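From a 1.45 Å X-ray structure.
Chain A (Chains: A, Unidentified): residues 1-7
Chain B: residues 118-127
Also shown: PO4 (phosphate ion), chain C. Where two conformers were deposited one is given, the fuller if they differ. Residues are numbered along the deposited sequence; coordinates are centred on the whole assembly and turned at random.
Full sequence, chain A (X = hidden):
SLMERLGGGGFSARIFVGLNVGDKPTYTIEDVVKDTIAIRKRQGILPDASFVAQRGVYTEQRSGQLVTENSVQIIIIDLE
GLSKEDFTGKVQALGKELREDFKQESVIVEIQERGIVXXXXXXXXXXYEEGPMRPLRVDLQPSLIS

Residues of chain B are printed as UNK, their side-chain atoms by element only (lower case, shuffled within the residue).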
ATOM      1  N   SER A   1     -21.772 -14.411  -8.565  1.00 21.01           N
ATOM      2  CA  SER A   1     -21.084 -14.144  -7.271  1.00 18.19           C
ATOM      3  C   SER A   1     -21.901 -13.118  -6.505  1.00 19.63           C
ATOM      4  O   SER A   1     -22.691 -12.371  -7.094  1.00 21.89           O
ATOM      5  CB  SER A   1     -19.661 -13.660  -7.520  1.00 19.23           C
ATOM      6  OG  SER A   1     -19.658 -12.503  -8.335  1.00 21.32           O
ATOM      7  N   LEU A   2     -21.723 -13.117  -5.186  0.61 17.66           N
ATOM      8  CA  LEU A   2     -22.391 -12.173  -4.315  0.61 21.21           C
ATOM      9  C   LEU A   2     -21.471 -10.989  -4.059  0.61 22.16           C
ATOM     10  O   LEU A   2     -20.283 -11.152  -3.783  0.61 23.68           O
ATOM     11  CB  LEU A   2     -22.703 -12.825  -2.973  0.61 24.62           C
ATOM     12  CG  LEU A   2     -23.862 -13.808  -2.910  0.61 29.05           C
ATOM     13  CD1 LEU A   2     -24.189 -13.977  -1.437  0.61 32.73           C
ATOM     14  CD2 LEU A   2     -25.063 -13.334  -3.669  0.61 30.17           C
ATOM     15  N   MET A   3     -22.031  -9.795  -4.138  0.61 24.28           N
ATOM     16  CA  MET A   3     -21.298  -8.559  -3.874  0.61 28.54           C
ATOM     17  C   MET A   3     -21.730  -8.131  -2.476  0.61 29.28           C
ATOM     18  O   MET A   3     -22.716  -7.419  -2.313  0.61 34.76           O
ATOM     19  CB  MET A   3     -21.682  -7.540  -4.940  0.61 32.72           C
ATOM     20  CG  MET A   3     -21.153  -6.143  -4.757  0.61 35.81           C
ATOM     21  SD  MET A   3     -19.521  -5.908  -5.480  0.61 29.02           S
ATOM     22  CE  MET A   3     -19.592  -6.751  -7.072  0.61 32.66           C
ATOM     23  N   GLU A   4     -21.015  -8.605  -1.488  1.00 29.36           N
ATOM     24  CA  GLU A   4     -21.439  -8.327  -0.114  1.00 34.82           C
ATOM     25  C   GLU A   4     -20.698  -7.130   0.458  1.00 33.97           C
ATOM     26  O   GLU A   4     -19.462  -7.102   0.483  1.00 37.17           O
ATOM     27  CB  GLU A   4     -21.377  -9.523   0.843  1.00 44.31           C
ATOM     28  CG  GLU A   4     -20.146 -10.355   0.792  1.00 50.32           C
ATOM     29  CD  GLU A   4     -20.429 -11.741   0.232  1.00 55.24           C
ATOM     30  OE1 GLU A   4     -20.690 -12.665   1.038  1.00 57.16           O
ATOM     31  OE2 GLU A   4     -20.417 -11.899  -1.010  1.00 60.22           O
ATOM     32  N   ARG A   5     -21.464  -6.154   0.922  1.00 36.90           N
ATOM     33  CA  ARG A   5     -20.908  -4.927   1.482  1.00 38.92           C
ATOM     34  C   ARG A   5     -20.516  -5.176   2.920  1.00 39.77           C
ATOM     35  O   ARG A   5     -21.286  -5.753   3.698  1.00 42.42           O
ATOM     36  CB  ARG A   5     -21.946  -3.809   1.459  1.00 43.59           C
ATOM     37  CG  ARG A   5     -21.989  -3.034   0.166  1.00 46.30           C
ATOM     38  CD  ARG A   5     -23.014  -1.895   0.198  1.00 51.88           C
ATOM     39  NE  ARG A   5     -22.946  -1.121  -1.043  1.00 54.70           N
ATOM     40  CZ  ARG A   5     -23.413  -1.529  -2.224  1.00 55.22           C
ATOM     41  NH1 ARG A   5     -24.018  -2.707  -2.350  1.00 55.54           N
ATOM     42  NH2 ARG A   5     -23.271  -0.746  -3.287  1.00 54.93           N
ATOM     43  N   LEU A   6     -19.360  -4.730   3.324  1.00 38.71           N
ATOM     44  CA  LEU A   6     -18.875  -5.094   4.613  1.00 43.35           C
ATOM     45  C   LEU A   6     -19.470  -4.343   5.747  1.00 47.79           C
ATOM     46  O   LEU A   6     -19.596  -3.110   5.699  1.00 47.13           O
ATOM     47  CB  LEU A   6     -17.353  -4.928   4.649  1.00 42.17           C
ATOM     48  CG  LEU A   6     -16.674  -5.211   5.992  1.00 44.79           C
ATOM     49  CD1 LEU A   6     -16.870  -6.663   6.396  1.00 45.74           C
ATOM     50  CD2 LEU A   6     -15.194  -4.863   5.930  1.00 46.29           C
ATOM     51  N   GLY A   7     -19.728  -5.061   6.854  1.00 49.43           N
ATOM     52  CA  GLY A   7     -20.351  -4.552   8.032  1.00 50.75           C
ATOM     53  C   GLY A   7     -19.376  -3.987   9.032  1.00 49.75           C
ATOM     54  O   GLY A   7     -18.172  -4.250   9.007  1.00 50.22           O
TER
ATOM     55  N   UNK B 118     -15.675   4.551   0.683  1.00 17.13           N
ATOM     56  CA  UNK B 118     -17.093   4.583   0.374  1.00 18.06           C
ATOM     57  C   UNK B 118     -17.734   3.217   0.551  1.00 20.12           C
ATOM     58  O   UNK B 118     -18.885   3.129   0.990  1.00 27.13           O
ATOM     59  c   UNK B 118     -17.221   7.457  -0.395  1.00 23.32           C
ATOM     60  n   UNK B 118     -16.371   8.006   0.468  1.00 24.19           N
ATOM     61  o   UNK B 118     -18.418   7.759  -0.437  1.00 28.18           O
ATOM     62  c   UNK B 118     -17.285   5.059  -1.065  1.00 22.90           C
ATOM     63  c   UNK B 118     -16.656   6.408  -1.317  1.00 24.23           C
ATOM     64  N   UNK B 119     -17.005   2.155   0.207  1.00 20.85           N
ATOM     65  CA  UNK B 119     -17.529   0.804   0.257  1.00 23.01           C
ATOM     66  C   UNK B 119     -16.348  -0.162   0.342  1.00 17.96           C
ATOM     67  O   UNK B 119     -15.327   0.044  -0.319  1.00 17.05           O
ATOM     68  o   UNK B 119     -20.405   1.675  -1.057  1.00 41.77           O
ATOM     69  o   UNK B 119     -18.830   2.311  -2.473  1.00 39.13           O
ATOM     70  c   UNK B 119     -18.338   0.441  -1.010  1.00 29.99           C
ATOM     71  c   UNK B 119     -19.245   1.579  -1.531  1.00 38.81           C
ATOM     72  N   UNK B 120     -16.499  -1.221   1.136  1.00 18.34           N
ATOM     73  CA  UNK B 120     -15.638  -2.391   1.058  1.00 16.84           C
ATOM     74  C   UNK B 120     -16.558  -3.555   0.737  1.00 17.56           C
ATOM     75  O   UNK B 120     -17.576  -3.744   1.414  1.00 20.32           O
ATOM     76  c   UNK B 120     -14.031  -3.924   2.221  1.00 25.90           C
ATOM     77  c   UNK B 120     -14.027  -1.544   2.746  1.00 26.19           C
ATOM     78  c   UNK B 120     -14.891  -2.681   2.367  1.00 21.39           C
ATOM     79  N   UNK B 121     -16.221  -4.300  -0.304  1.00 17.68           N
ATOM     80  CA  UNK B 121     -17.016  -5.414  -0.767  1.00 21.14           C
ATOM     81  C   UNK B 121     -16.179  -6.672  -0.710  1.00 16.58           C
ATOM     82  O   UNK B 121     -14.991  -6.652  -1.050  1.00 16.46           O
ATOM     83  c   UNK B 121     -18.134  -3.978  -2.592  1.00 25.27           C
ATOM     84  c   UNK B 121     -17.430  -5.254  -2.262  1.00 23.78           C
ATOM     85  c   UNK B 121     -19.455  -1.602  -3.198  1.00 35.75           C
ATOM     86  c   UNK B 121     -18.095  -1.722  -3.427  1.00 35.76           C
ATOM     87  c   UNK B 121     -20.157  -2.668  -2.669  1.00 31.62           C
ATOM     88  c   UNK B 121     -19.492  -3.846  -2.373  1.00 28.13           C
ATOM     89  o   UNK B 121     -20.122  -0.431  -3.489  1.00 39.13           O
ATOM     90  c   UNK B 121     -17.446  -2.909  -3.135  1.00 29.12           C
ATOM     91  N   UNK B 122     -16.799  -7.774  -0.298  0.77 16.24           N
ATOM     92  CA  UNK B 122     -16.255  -9.116  -0.545  0.77 16.04           C
ATOM     93  C   UNK B 122     -17.067  -9.730  -1.676  0.77 17.28           C
ATOM     94  O   UNK B 122     -18.287  -9.857  -1.542  0.77 23.20           O
ATOM     95  c   UNK B 122     -16.295  -9.987   0.736  0.77 21.39           C
ATOM     96  o   UNK B 122     -15.534 -11.180   0.539  0.77 29.94           O
ATOM     97  N   UNK B 123     -16.406 -10.054  -2.771  1.00 14.33           N
ATOM     98  CA  UNK B 123     -17.064 -10.646  -3.917  1.00 14.77           C
ATOM     99  C   UNK B 123     -16.874 -12.135  -3.758  1.00 14.85           C
ATOM    100  O   UNK B 123     -15.746 -12.629  -3.871  1.00 17.01           O
ATOM    101  c   UNK B 123     -17.153 -10.900  -6.387  1.00 18.49           C
ATOM    102  c   UNK B 123     -16.477 -10.150  -5.240  1.00 14.91           C
ATOM    103  c   UNK B 123     -16.660  -8.654  -5.373  1.00 16.27           C
ATOM    104  c   UNK B 123     -15.924  -8.041  -6.557  1.00 21.86           C
ATOM    105  N   UNK B 124     -17.952 -12.852  -3.455  1.00 15.71           N
ATOM    106  CA  UNK B 124     -17.855 -14.215  -2.964  1.00 15.58           C
ATOM    107  C   UNK B 124     -18.495 -15.175  -3.943  1.00 14.93           C
ATOM    108  O   UNK B 124     -19.614 -14.944  -4.414  1.00 16.37           O
ATOM    109  c   UNK B 124     -18.383 -15.705  -1.045  1.00 27.55           C
ATOM    110  c   UNK B 124     -18.517 -14.318  -1.593  1.00 23.43           C
ATOM    111  o   UNK B 124     -17.862 -13.403  -0.710  1.00 28.28           O
ATOM    112  N   UNK B 125     -17.789 -16.262  -4.214  1.00 14.29           N
ATOM    113  CA  UNK B 125     -18.299 -17.288  -5.102  1.00 14.95           C
ATOM    114  C   UNK B 125     -19.548 -17.933  -4.518  1.00 15.48           C
ATOM    115  O   UNK B 125     -19.647 -18.170  -3.312  1.00 17.46           O
ATOM    116  c   UNK B 125     -17.227 -18.361  -5.275  1.00 16.07           C
ATOM    117  N   UNK B 126     -20.494 -18.258  -5.396  1.00 15.57           N
ATOM    118  CA  UNK B 126     -21.742 -18.899  -5.010  1.00 16.22           C
ATOM    119  C   UNK B 126     -21.751 -20.392  -5.333  1.00 15.78           C
ATOM    120  O   UNK B 126     -22.811 -20.973  -5.587  1.00 16.69           O
ATOM    121  c   UNK B 126     -24.280 -16.062  -5.872  1.00 22.79           C
ATOM    122  c   UNK B 126     -22.916 -18.175  -5.660  1.00 17.98           C
ATOM    123  o   UNK B 126     -25.430 -16.511  -5.788  1.00 29.34           O
ATOM    124  o   UNK B 126     -24.038 -15.085  -6.594  1.00 24.27           O
ATOM    125  c   UNK B 126     -23.150 -16.765  -5.133  1.00 19.24           C
ATOM    126  N   UNK B 127     -20.582 -21.023  -5.315  1.00 16.95           N
ATOM    127  CA  UNK B 127     -20.482 -22.457  -5.494  1.00 16.51           C
ATOM    128  C   UNK B 127     -21.521 -23.198  -4.662  1.00 16.58           C
ATOM    129  O   UNK B 127     -21.646 -22.974  -3.452  1.00 19.35           O
ATOM    130  c   UNK B 127     -17.939 -21.807  -7.109  1.00 17.68           C
ATOM    131  c   UNK B 127     -14.035 -21.136  -4.894  1.00 19.25           C
ATOM    132  n   UNK B 127     -16.711 -21.258  -7.419  1.00 15.78           N
ATOM    133  c   UNK B 127     -14.591 -20.939  -6.130  1.00 17.73           C
ATOM    134  c   UNK B 127     -16.657 -21.950  -5.283  1.00 17.82           C
ATOM    135  c   UNK B 127     -16.049 -22.152  -4.038  1.00 19.65           C
ATOM    136  c   UNK B 127     -14.744 -21.743  -3.863  1.00 20.70           C
ATOM    137  c   UNK B 127     -15.905 -21.348  -6.313  1.00 15.99           C
ATOM    138  c   UNK B 127     -19.085 -22.901  -5.065  1.00 17.86           C
ATOM    139  c   UNK B 127     -17.950 -22.232  -5.805  1.00 16.81           C
TER
HETATM  140  P   PO4 C 201     -15.330 -19.947 -11.314  0.50 14.69           P
HETATM  141  O1  PO4 C 201     -15.389 -20.122  -9.811  0.50 17.93           O
HETATM  142  O2  PO4 C 201     -15.889 -21.236 -11.891  0.50 17.58           O
HETATM  143  O3  PO4 C 201     -16.186 -18.769 -11.705  0.50 14.47           O
HETATM  144  O4  PO4 C 201     -13.898 -19.715 -11.767  0.50 16.55           O
HETATM  145  O   HOH W   1     -22.405   2.163  -2.802  1.00 55.36           O
HETATM  146  O   HOH W   2     -18.286  -1.307   3.580  1.00 34.95           O

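Position 118 of chain B carries three side-chain carbons, the third bearing one oxygen and one nitrogen, an amide; its side chain makes no contact with residues 1-7 of chain A. It is Gln118(B). At position 119, two carbons end in two oxygens, a short carboxylate whose CB points toward chain A, where it meets the guanidinium of Arg5(A) near its plane. This is Asp119(B); its OD1 forms a long salt bridge with NE of Arg5(A) at 3.8 Å, and water 1 ties the same OD1 (2.7 Å) to NH2 of Arg5(A) (3.1 Å).

Position 120 has one carbon carrying two more, all apolar, beside the side chain of Leu6(A). That fork is Val120(B), with CG1 4.0 Å from CD2 of Leu6(A). Its backbone O accepts from N of Leu6(A) at 2.8 Å, while water 2 links its N to O of Leu6(A).

A carbon followed by a six-carbon ring bearing an oxygen marks position 121, packed against Met3(A) and Arg5(A). The phenol is Tyr121(B). SD of Met3(A) lies obliquely, 4.1 Å from the centroid of the Tyr121(B) ring, CG of Met3(A) is 3.7 Å from CD1 of Tyr121(B), and CE1 lies over one face of the Arg5(A) guanidinium.

Position 122 holds one carbon and one oxygen, with CB 3.9 Å from CG of Glu4(A): Ser122(B). Four carbons at position 123, forked at the first with one arm two carbons long, lie near Met3(A) and Ser1(A). This is Ile123(B), whose CG1 is 3.9 Å from CE of Met3(A).

At position 124 one carbon carries an oxygen and a carbon, the oxygen facing the carboxylate of Glu4(A). It is Thr124(B); OG1 donates a weak hydrogen bond to OE2 of Glu4(A) at 3.0 Å. Position 125 has a single carbon directed away from chain A, hence Ala125(B).

Three carbons ending in two oxygens reach the chain A terminus from position 126. This is Glu126(B), whose OE2 makes a salt bridge and weak hydrogen bond with N of Ser1(A) at 3.1 Å. Position 127 bears one carbon, then fused five- and six-membered rings holding eight carbons and one nitrogen, and does not reach residues 1-7 of chain A: Trp127(B), whose NE1 donates to phosphate O1 at 3.0 Å.

The contact is an antiparallel strand pairing. Reciprocal backbone hydrogen bonds join Leu2(A) to Thr124(B) and Glu4(A) to Ser122(B), with N–O distances of 2.9 to 3.0 Å. Met3(A), Arg5(A), Tyr121(B) and Ile123(B) share one face, adding side-chain packing to this backbone ladder, while charged pairs lie near its ends.

Chain B, residues 118-127: QDVYSITAEW
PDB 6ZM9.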